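Local structure of AGR_C_1268p (2GHS) at residues Ser129-Pro132 against Gly133-Ser136; Val236-Ala239 against Glu240-Trp244; Leu295-Asp298 against Ala299-Asn303; Leu113-Thr116 against Ala117-Val120. The protein is a regucalcin-like member of the SMP-30 family that probably binds a divalent metal ion and may hydrolyse sugar lactones. All blocks are in the same frame, centred on the assembly; numbering follows the deposited sequence.

Interaction 1. Residues Ser129-Pro132 against Gly133-Ser136. With K (potassium ion), chain B; EDO (1,2-ethanediol), chain D.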
loop_
_atom_site.group_PDB
_atom_site.type_symbol
_atom_site.label_atom_id
_atom_site.label_comp_id
_atom_site.label_asym_id
_atom_site.label_seq_id
_atom_site.Cartn_x
_atom_site.Cartn_y
_atom_site.Cartn_z
ATOM N N SER A 129 -11.427 5.347 -15.946
ATOM C CA SER A 129 -12.829 5.517 -15.614
ATOM C C SER A 129 -13.747 4.933 -16.682
ATOM O O SER A 129 -14.951 4.810 -16.474
ATOM C CB SER A 129 -13.152 6.988 -15.393
ATOM O OG SER A 129 -12.464 7.529 -14.262
ATOM N N ASP A 130 -13.194 4.640 -17.862
ATOM C CA ASP A 130 -13.891 3.967 -18.944
ATOM C C ASP A 130 -13.495 2.508 -19.143
ATOM O O ASP A 130 -13.838 1.912 -20.193
ATOM C CB ASP A 130 -13.615 4.736 -20.223
ATOM C CG ASP A 130 -12.111 4.822 -20.559
ATOM O OD1 ASP A 130 -11.213 4.519 -19.704
ATOM O OD2 ASP A 130 -11.828 5.219 -21.716
ATOM N N LEU A 131 -12.828 1.919 -18.153
ATOM C CA LEU A 131 -12.394 0.526 -18.216
ATOM C C LEU A 131 -13.027 -0.281 -17.090
ATOM O O LEU A 131 -12.374 -0.532 -16.055
ATOM C CB LEU A 131 -10.885 0.427 -18.117
ATOM C CG LEU A 131 -10.038 1.011 -19.221
ATOM C CD1 LEU A 131 -8.585 0.645 -18.949
ATOM C CD2 LEU A 131 -10.482 0.481 -20.574
ATOM N N PRO A 132 -14.306 -0.666 -17.253
ATOM C CA PRO A 132 -14.949 -1.323 -16.134
ATOM C C PRO A 132 -14.322 -2.625 -15.679
ATOM O O PRO A 132 -14.517 -3.003 -14.505
ATOM C CB PRO A 132 -16.378 -1.594 -16.640
ATOM C CG PRO A 132 -16.326 -1.439 -18.056
ATOM C CD PRO A 132 -15.242 -0.461 -18.363
ATOM N N GLY A 133 -13.567 -3.285 -16.556
ATOM C CA GLY A 133 -12.930 -4.530 -16.198
ATOM C C GLY A 133 -11.698 -4.410 -15.322
ATOM O O GLY A 133 -11.145 -5.439 -14.899
ATOM N N ASN A 134 -11.227 -3.177 -15.063
ATOM C CA ASN A 134 -10.073 -2.936 -14.252
ATOM C C ASN A 134 -10.433 -2.267 -12.926
ATOM O O ASN A 134 -11.466 -1.570 -12.835
ATOM C CB ASN A 134 -9.054 -2.014 -14.988
ATOM C CG ASN A 134 -8.113 -2.773 -15.944
ATOM O OD1 ASN A 134 -8.439 -3.853 -16.466
ATOM N ND2 ASN A 134 -6.923 -2.207 -16.150
ATOM N N ARG A 135 -9.564 -2.401 -11.931
ATOM C CA ARG A 135 -9.679 -1.672 -10.660
ATOM C C ARG A 135 -8.316 -1.085 -10.297
ATOM O O ARG A 135 -7.285 -1.446 -10.894
ATOM C CB ARG A 135 -10.208 -2.586 -9.545
ATOM C CG ARG A 135 -9.308 -3.776 -9.141
ATOM C CD ARG A 135 -9.828 -4.285 -7.843
ATOM N NE ARG A 135 -9.096 -5.418 -7.317
ATOM C CZ ARG A 135 -7.989 -5.378 -6.578
ATOM N NH1 ARG A 135 -7.370 -4.241 -6.279
ATOM N NH2 ARG A 135 -7.467 -6.536 -6.140
ATOM N N SER A 136 -8.322 -0.150 -9.363
ATOM C CA SER A 136 -7.062 0.347 -8.801
ATOM C C SER A 136 -6.507 -0.608 -7.774
ATOM O O SER A 136 -7.235 -1.368 -7.150
ATOM C CB SER A 136 -7.171 1.771 -8.210
ATOM O OG SER A 136 -8.133 1.821 -7.165
HETATM K K K B . -11.786 0.975 -13.891
HETATM C C1 EDO D . -4.040 -7.606 -4.980
HETATM O O1 EDO D . -5.052 -6.693 -4.543
HETATM C C2 EDO D . -2.922 -7.568 -3.929
HETATM O O2 EDO D . -2.336 -6.249 -3.835
HETATM O O HOH W 1 -9.123 0.774 -13.003
#

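Interaction 2. Residues Val236-Ala239 against Glu240-Trp244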
loop_
_atom_site.group_PDB
_atom_site.type_symbol
_atom_site.label_atom_id
_atom_site.label_comp_id
_atom_site.label_asym_id
_atom_site.label_seq_id
_atom_site.Cartn_x
_atom_site.Cartn_y
_atom_site.Cartn_z
ATOM N N VAL A 236 6.882 -0.354 2.100
ATOM C CA VAL A 236 7.358 0.970 2.556
ATOM C C VAL A 236 8.879 0.967 2.533
ATOM O O VAL A 236 9.515 -0.059 2.466
ATOM C CB VAL A 236 6.808 1.397 3.915
ATOM C CG1 VAL A 236 5.298 1.616 3.850
ATOM C CG2 VAL A 236 7.200 0.400 5.006
ATOM N N CYS A 237 9.443 2.157 2.540
ATOM C CA CYS A 237 10.870 2.364 2.505
ATOM C C CYS A 237 11.222 3.269 3.704
ATOM O O CYS A 237 10.646 4.363 3.878
ATOM C CB CYS A 237 11.261 2.958 1.161
ATOM S SG CYS A 237 13.019 3.158 0.911
ATOM N N ASP A 238 12.095 2.773 4.594
ATOM C CA ASP A 238 12.383 3.501 5.820
ATOM C C ASP A 238 13.424 4.641 5.627
ATOM O O ASP A 238 13.858 4.933 4.522
ATOM C CB ASP A 238 12.736 2.545 6.976
ATOM C CG ASP A 238 14.082 1.877 6.831
ATOM O OD1 ASP A 238 14.937 2.363 6.056
ATOM O OD2 ASP A 238 14.323 0.829 7.531
ATOM N N ALA A 239 13.783 5.299 6.727
ATOM C CA ALA A 239 14.586 6.508 6.650
ATOM C C ALA A 239 16.002 6.184 6.204
ATOM O O ALA A 239 16.711 7.084 5.746
ATOM C CB ALA A 239 14.627 7.207 7.991
ATOM N N GLU A 240 16.421 4.932 6.389
ATOM C CA GLU A 240 17.731 4.452 5.936
ATOM C C GLU A 240 17.709 3.926 4.502
ATOM O O GLU A 240 18.769 3.621 3.956
ATOM C CB GLU A 240 18.196 3.299 6.795
ATOM C CG GLU A 240 18.758 3.705 8.064
ATOM C CD GLU A 240 19.459 2.506 8.735
ATOM O OE1 GLU A 240 19.596 1.380 8.104
ATOM O OE2 GLU A 240 19.870 2.731 9.886
ATOM N N GLY A 241 16.536 3.789 3.897
ATOM C CA GLY A 241 16.387 3.290 2.557
ATOM C C GLY A 241 16.088 1.810 2.456
ATOM O O GLY A 241 16.018 1.301 1.336
ATOM N N HIS A 242 15.918 1.098 3.580
ATOM C CA HIS A 242 15.516 -0.316 3.528
ATOM C C HIS A 242 14.091 -0.412 3.052
ATOM O O HIS A 242 13.229 0.393 3.431
ATOM C CB HIS A 242 15.634 -0.997 4.900
ATOM C CG HIS A 242 17.040 -1.255 5.341
ATOM N ND1 HIS A 242 17.367 -2.205 6.309
ATOM C CD2 HIS A 242 18.195 -0.629 5.024
ATOM C CE1 HIS A 242 18.669 -2.193 6.501
ATOM N NE2 HIS A 242 19.200 -1.245 5.740
ATOM N N ILE A 243 13.800 -1.465 2.287
ATOM C CA ILE A 243 12.437 -1.772 1.824
ATOM C C ILE A 243 11.833 -2.834 2.729
ATOM O O ILE A 243 12.467 -3.852 3.012
ATOM C CB ILE A 243 12.465 -2.213 0.341
ATOM C CG1 ILE A 243 12.941 -1.038 -0.540
ATOM C CG2 ILE A 243 11.113 -2.802 -0.055
ATOM C CD1 ILE A 243 13.133 -1.391 -1.955
ATOM N N TRP A 244 10.601 -2.576 3.185
ATOM C CA TRP A 244 9.861 -3.478 4.014
ATOM C C TRP A 244 8.632 -3.898 3.199
ATOM O O TRP A 244 7.783 -3.062 2.905
ATOM C CB TRP A 244 9.417 -2.782 5.301
ATOM C CG TRP A 244 10.542 -2.333 6.204
ATOM C CD1 TRP A 244 11.456 -1.364 5.960
ATOM C CD2 TRP A 244 10.866 -2.886 7.483
ATOM N NE1 TRP A 244 12.315 -1.252 7.043
ATOM C CE2 TRP A 244 11.963 -2.178 7.982
ATOM C CE3 TRP A 244 10.296 -3.875 8.279
ATOM C CZ2 TRP A 244 12.528 -2.445 9.258
ATOM C CZ3 TRP A 244 10.847 -4.141 9.551
ATOM C CH2 TRP A 244 11.958 -3.438 10.000
HETATM O O HOH W 2 16.923 0.332 8.375
#

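Interaction 3. Residues Leu295-Asp298 against Ala299-Asn303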
loop_
_atom_site.group_PDB
_atom_site.type_symbol
_atom_site.label_atom_id
_atom_site.label_comp_id
_atom_site.label_asym_id
_atom_site.label_seq_id
_atom_site.Cartn_x
_atom_site.Cartn_y
_atom_site.Cartn_z
ATOM N N LEU A 295 -9.633 -17.574 0.624
ATOM C CA LEU A 295 -9.415 -18.628 1.616
ATOM C C LEU A 295 -10.697 -19.386 1.898
ATOM O O LEU A 295 -11.748 -18.779 2.106
ATOM C CB LEU A 295 -8.919 -18.027 2.931
ATOM C CG LEU A 295 -7.513 -17.448 2.957
ATOM C CD1 LEU A 295 -7.189 -16.924 4.352
ATOM C CD2 LEU A 295 -6.511 -18.516 2.530
ATOM N N ASP A 296 -10.614 -20.715 1.931
ATOM C CA ASP A 296 -11.792 -21.533 2.219
ATOM C C ASP A 296 -12.129 -21.488 3.708
ATOM O O ASP A 296 -11.363 -20.950 4.523
ATOM C CB ASP A 296 -11.676 -22.971 1.641
ATOM C CG ASP A 296 -10.996 -23.999 2.591
ATOM O OD1 ASP A 296 -10.197 -23.649 3.480
ATOM O OD2 ASP A 296 -11.266 -25.214 2.404
ATOM N N ASP A 297 -13.292 -22.032 4.038
ATOM C CA ASP A 297 -13.818 -21.974 5.393
ATOM C C ASP A 297 -12.962 -22.702 6.421
ATOM O O ASP A 297 -12.866 -22.263 7.570
ATOM C CB ASP A 297 -15.214 -22.565 5.416
ATOM C CG ASP A 297 -15.976 -22.186 6.650
ATOM O OD1 ASP A 297 -16.466 -21.032 6.690
ATOM O OD2 ASP A 297 -16.092 -23.043 7.563
ATOM N N ASP A 298 -12.358 -23.820 6.017
ATOM C CA ASP A 298 -11.497 -24.592 6.920
ATOM C C ASP A 298 -10.245 -23.796 7.307
ATOM O O ASP A 298 -9.782 -23.878 8.447
ATOM C CB ASP A 298 -11.046 -25.907 6.270
ATOM C CG ASP A 298 -12.213 -26.823 5.920
ATOM O OD1 ASP A 298 -13.354 -26.531 6.364
ATOM O OD2 ASP A 298 -11.983 -27.817 5.191
ATOM N N ALA A 299 -9.707 -23.056 6.344
ATOM C CA ALA A 299 -8.518 -22.243 6.564
ATOM C C ALA A 299 -8.807 -21.131 7.560
ATOM O O ALA A 299 -7.973 -20.808 8.426
ATOM C CB ALA A 299 -8.044 -21.671 5.257
ATOM N N ILE A 300 -9.993 -20.533 7.431
ATOM C CA ILE A 300 -10.419 -19.470 8.344
ATOM C C ILE A 300 -10.644 -20.013 9.728
ATOM O O ILE A 300 -10.359 -19.371 10.711
ATOM C CB ILE A 300 -11.705 -18.767 7.870
ATOM C CG1 ILE A 300 -11.492 -18.120 6.500
ATOM C CG2 ILE A 300 -12.198 -17.759 8.909
ATOM C CD1 ILE A 300 -10.237 -17.322 6.377
ATOM N N THR A 301 -11.169 -21.223 9.808
ATOM C CA THR A 301 -11.372 -21.870 11.076
ATOM C C THR A 301 -10.064 -22.233 11.764
ATOM O O THR A 301 -9.931 -22.081 12.971
ATOM C CB THR A 301 -12.244 -23.122 10.864
ATOM O OG1 THR A 301 -13.429 -22.738 10.125
ATOM C CG2 THR A 301 -12.599 -23.741 12.196
ATOM N N ALA A 302 -9.084 -22.679 10.981
ATOM C CA ALA A 302 -7.765 -23.055 11.506
ATOM C C ALA A 302 -6.943 -21.851 11.976
ATOM O O ALA A 302 -6.081 -21.984 12.841
ATOM C CB ALA A 302 -6.990 -23.805 10.440
ATOM N N ASN A 303 -7.178 -20.694 11.371
ATOM C CA ASN A 303 -6.455 -19.474 11.718
ATOM C C ASN A 303 -7.394 -18.277 11.611
ATOM O O ASN A 303 -7.475 -17.620 10.559
ATOM C CB ASN A 303 -5.230 -19.255 10.813
ATOM C CG ASN A 303 -4.475 -17.981 11.166
ATOM O OD1 ASN A 303 -4.834 -17.294 12.115
ATOM N ND2 ASN A 303 -3.419 -17.680 10.417
#

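Interaction 4. Residues Leu113-Thr116 against Ala117-Val120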
loop_
_atom_site.group_PDB
_atom_site.type_symbol
_atom_site.label_atom_id
_atom_site.label_comp_id
_atom_site.label_asym_id
_atom_site.label_seq_id
_atom_site.Cartn_x
_atom_site.Cartn_y
_atom_site.Cartn_z
ATOM N N LEU A 113 -11.750 13.545 -4.490
ATOM C CA LEU A 113 -11.500 14.309 -3.257
ATOM C C LEU A 113 -12.532 13.894 -2.213
ATOM O O LEU A 113 -13.697 13.696 -2.543
ATOM C CB LEU A 113 -11.633 15.800 -3.527
ATOM C CG LEU A 113 -10.704 16.410 -4.580
ATOM C CD1 LEU A 113 -10.793 17.968 -4.527
ATOM C CD2 LEU A 113 -9.264 15.953 -4.424
ATOM N N ARG A 114 -12.101 13.781 -0.961
ATOM C CA ARG A 114 -12.981 13.427 0.128
ATOM C C ARG A 114 -12.858 14.528 1.170
ATOM O O ARG A 114 -11.747 14.828 1.632
ATOM C CB ARG A 114 -12.568 12.112 0.776
ATOM C CG ARG A 114 -13.462 11.726 1.963
ATOM C CD ARG A 114 -13.210 10.287 2.394
ATOM N NE ARG A 114 -14.080 9.969 3.501
ATOM C CZ ARG A 114 -13.847 10.258 4.776
ATOM N NH1 ARG A 114 -12.705 10.758 5.209
ATOM N NH2 ARG A 114 -14.771 9.966 5.651
ATOM N N ASP A 115 -13.997 15.131 1.518
ATOM C CA ASP A 115 -14.049 16.100 2.613
ATOM C C ASP A 115 -14.099 15.322 3.914
ATOM O O ASP A 115 -14.989 14.499 4.106
ATOM C CB ASP A 115 -15.273 16.957 2.458
ATOM C CG ASP A 115 -15.328 18.066 3.484
ATOM O OD1 ASP A 115 -15.638 17.780 4.655
ATOM O OD2 ASP A 115 -15.048 19.229 3.111
ATOM N N THR A 116 -13.136 15.542 4.818
ATOM C CA THR A 116 -13.056 14.649 5.966
ATOM C C THR A 116 -14.142 14.921 7.004
ATOM O O THR A 116 -14.541 14.027 7.748
ATOM C CB THR A 116 -11.671 14.711 6.594
ATOM O OG1 THR A 116 -11.484 16.023 7.094
ATOM C CG2 THR A 116 -10.591 14.457 5.562
ATOM N N ALA A 117 -14.680 16.127 6.999
ATOM C CA ALA A 117 -15.800 16.459 7.908
ATOM C C ALA A 117 -17.155 15.853 7.513
ATOM O O ALA A 117 -17.942 15.444 8.366
ATOM C CB ALA A 117 -15.947 17.979 8.016
ATOM N N THR A 118 -17.452 15.882 6.225
ATOM C CA THR A 118 -18.750 15.506 5.742
ATOM C C THR A 118 -18.746 14.131 5.045
ATOM O O THR A 118 -19.826 13.522 4.863
ATOM C CB THR A 118 -19.253 16.544 4.719
ATOM O OG1 THR A 118 -18.399 16.549 3.585
ATOM C CG2 THR A 118 -19.318 17.929 5.314
ATOM N N GLY A 119 -17.567 13.690 4.642
ATOM C CA GLY A 119 -17.392 12.479 3.838
ATOM C C GLY A 119 -17.808 12.603 2.383
ATOM O O GLY A 119 -17.866 11.601 1.675
ATOM N N VAL A 120 -18.158 13.812 1.943
ATOM C CA VAL A 120 -18.558 14.050 0.579
ATOM C C VAL A 120 -17.388 13.772 -0.359
ATOM O O VAL A 120 -16.252 14.184 -0.086
ATOM C CB VAL A 120 -19.105 15.478 0.419
ATOM C CG1 VAL A 120 -19.274 15.855 -1.040
ATOM C CG2 VAL A 120 -20.388 15.573 1.155
HETATM O O HOH W 3 -16.614 9.240 2.298
#

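Interaction 1. Residues Ser129-Pro132 against Gly133-Ser136
Helix-like torsions at P132 (phi -61°, psi -22°) and at G133 turn the chain back on itself and bring L131 O onto N134 N, the closing bond of a type I beta turn. The N-H of N134 meets L131 O at 3.0 Å and 167°, approaching from above the carbonyl plane. The same turn sets two main-chain oxygens on one potassium ion: L131 O lies 2.7 Å from it and N134 O 2.8 Å. Water 1 joins at 2.8 Å from the ion, and the carbonyl oxygens of D108 and E128 complete the observed coordination. The side chain of N134 takes no part in holding the metal; its ND2 is bonded to A160 O instead.

Beyond the turn, CG of R135 stands between its backbone N and carbonyl carbon, and the chain then runs extended to NE. Its guanidinium meets O1 of an ethanediol in plane and at the edge, NH2 to O1 being 2.9 Å, while NH1 gives a bond of 3.0 Å to S136 O and another to N137 OD1. The diol, probably from the crystallisation liquor, also bonds N137, E52 and N182, consistent with its lying in the predicted substrate and metal pocket. Ligation of potassium by neutral oxygens, with no carboxylate among the protein ligands, suits a monovalent ion and separates this site chemically from the predicted divalent one.

Interaction 2. Residues Val236-Ala239 against Glu240-Trp244
The beta hairpin of strands 231-237 and 243-248 closes here, with V236 and W244 as an antiparallel hydrogen-bonded pair and C237 and I243 as the non-hydrogen-bonded pair beyond it. W244 N reaches V236 O at 2.8 Å, and CG2 of V236 packs on CB of W244 at 3.9 Å. A type I turn from D238 to G241 reverses the chain, closed by G241 N on D238 O at 3.0 Å; G241, its last residue, has positive phi (96°).

The carboxylate of D238 fills the inside of this bend. Its CG lies between backbone N and carbonyl carbon (chi1 71°), which directs OD1 to H242 N at 2.9 Å and, weakly, to E240 N. OD2 takes the indole N-H of W244 at 2.9 Å and 169°, in the ring plane but from above the carboxylate plane. In the propeller blade, strand 231-237 also carries D233, predicted to bind metal and to act in catalysis; V236 touches P276 and F278 of strand 273-279, and both V236 and W244 touch L286 of strand 285-290.

Water 2 lies 3.3 Å above the plane of the H242 ring, over its centre, and donates to D238 OD2 at 2.8 Å. H242 ND1 is bonded to R255, and the W244 ring stacks with that of Y266.

Interaction 3. Residues Leu295-Asp298 against Ala299-Asn303
The carboxylate of D296 receives A299 N on the syn side of OD1, at 3.0 Å and 31° out of the carboxylate plane. D296 sits at the N-cap of helix 297-302, and this is its capping bond; CG standing between backbone N and carbonyl carbon (chi1 88°) is what swings OD1 back over the first turn. A second flat group, the carbonyl of D297, is approached from opposite faces: T301 N comes to D297 O at 3.0 Å from one, and T301 OG1 to D297 O at 2.7 Å from the other. Two donors of one residue thus grip a single oxygen, which restrains the rotation of the hydroxyl.

The regular helical pattern runs alongside, with I300 N on D296 O at 3.2 Å, in the carbonyl plane, and A302 N on D298 O at 2.9 Å. L295, just before the cap, crosses I300 at about a right angle, the two CD1 methyls 3.7 Å apart.

This short helix, the only one in the modelled chain, follows strand 285-290 and precedes strand 309-311 in sequence, at the surface. L295 touches Q272 and H306, I300 touches R292 and H306, and N303 ND2 bonds P269 O in the link between strands 262-267 and 273-279.

Interaction 4. Residues Leu113-Thr116 against Ala117-Val120
D115 holds the bend through both its backbone and its carboxylate. D115 N donates to V120 O at 2.9 Å and 168°, in the carbonyl plane, and D115 O accepts G119 N at 2.8 Å, though with a less straight N-H (135°). Its CG lies opposite the backbone N (chi1 -175°), a setting that puts OD1 over the start of the loop. There OD1 takes T118 N at 3.1 Å, on its anti side and tilted modestly out of the carboxylate plane, together with a weak bond from A117 N at 3.0 Å. One carboxylate oxygen therefore gathers two successive amides, which limits the rotation of the peptides around it.

T118 OG1 accepts V120 N at 3.2 Å, forming an ST turn, so a side chain takes up this amide. Farther out, water 3 lies at the edge of the R114 guanidinium and in its plane, accepting from R114 NE at 2.9 Å and donating to G119 O. R114 NH1 is bonded to Q103 OE1, while NH2 rests obliquely against G119 CA.

Three residues in right-handed helical conformation, T116 to T118, are followed by G119 with positive phi: a four-residue loop closing the beta hairpin of strands 110-115 and 121-125, the last two strands of a four-stranded antiparallel propeller blade, with 121-125 at its edge.

Along the chain the order is interaction 4, interaction 1, interaction 2, interaction 3, and no two of them touch. Interactions 4 and 1 come closest, their nearest atoms about 11 Å apart: strand 121-125 leaves the 113-120 hairpin and runs toward the potassium loop, after which strand 134-141 opens the next sheet. Interactions 1 and 2, with centres 31 Å apart, lie on opposite sides of the chain's centre; interaction 1 holds the predicted substrate residue R135, whereas the V236 side chain of interaction 2 is about 10 Å from that of E52. Interaction 3 is centred about 25 Å from the chain's centre. In this beta propeller, hairpin turns join strands within a blade (interactions 2 and 4), while the 129-133 loop passes between sheets.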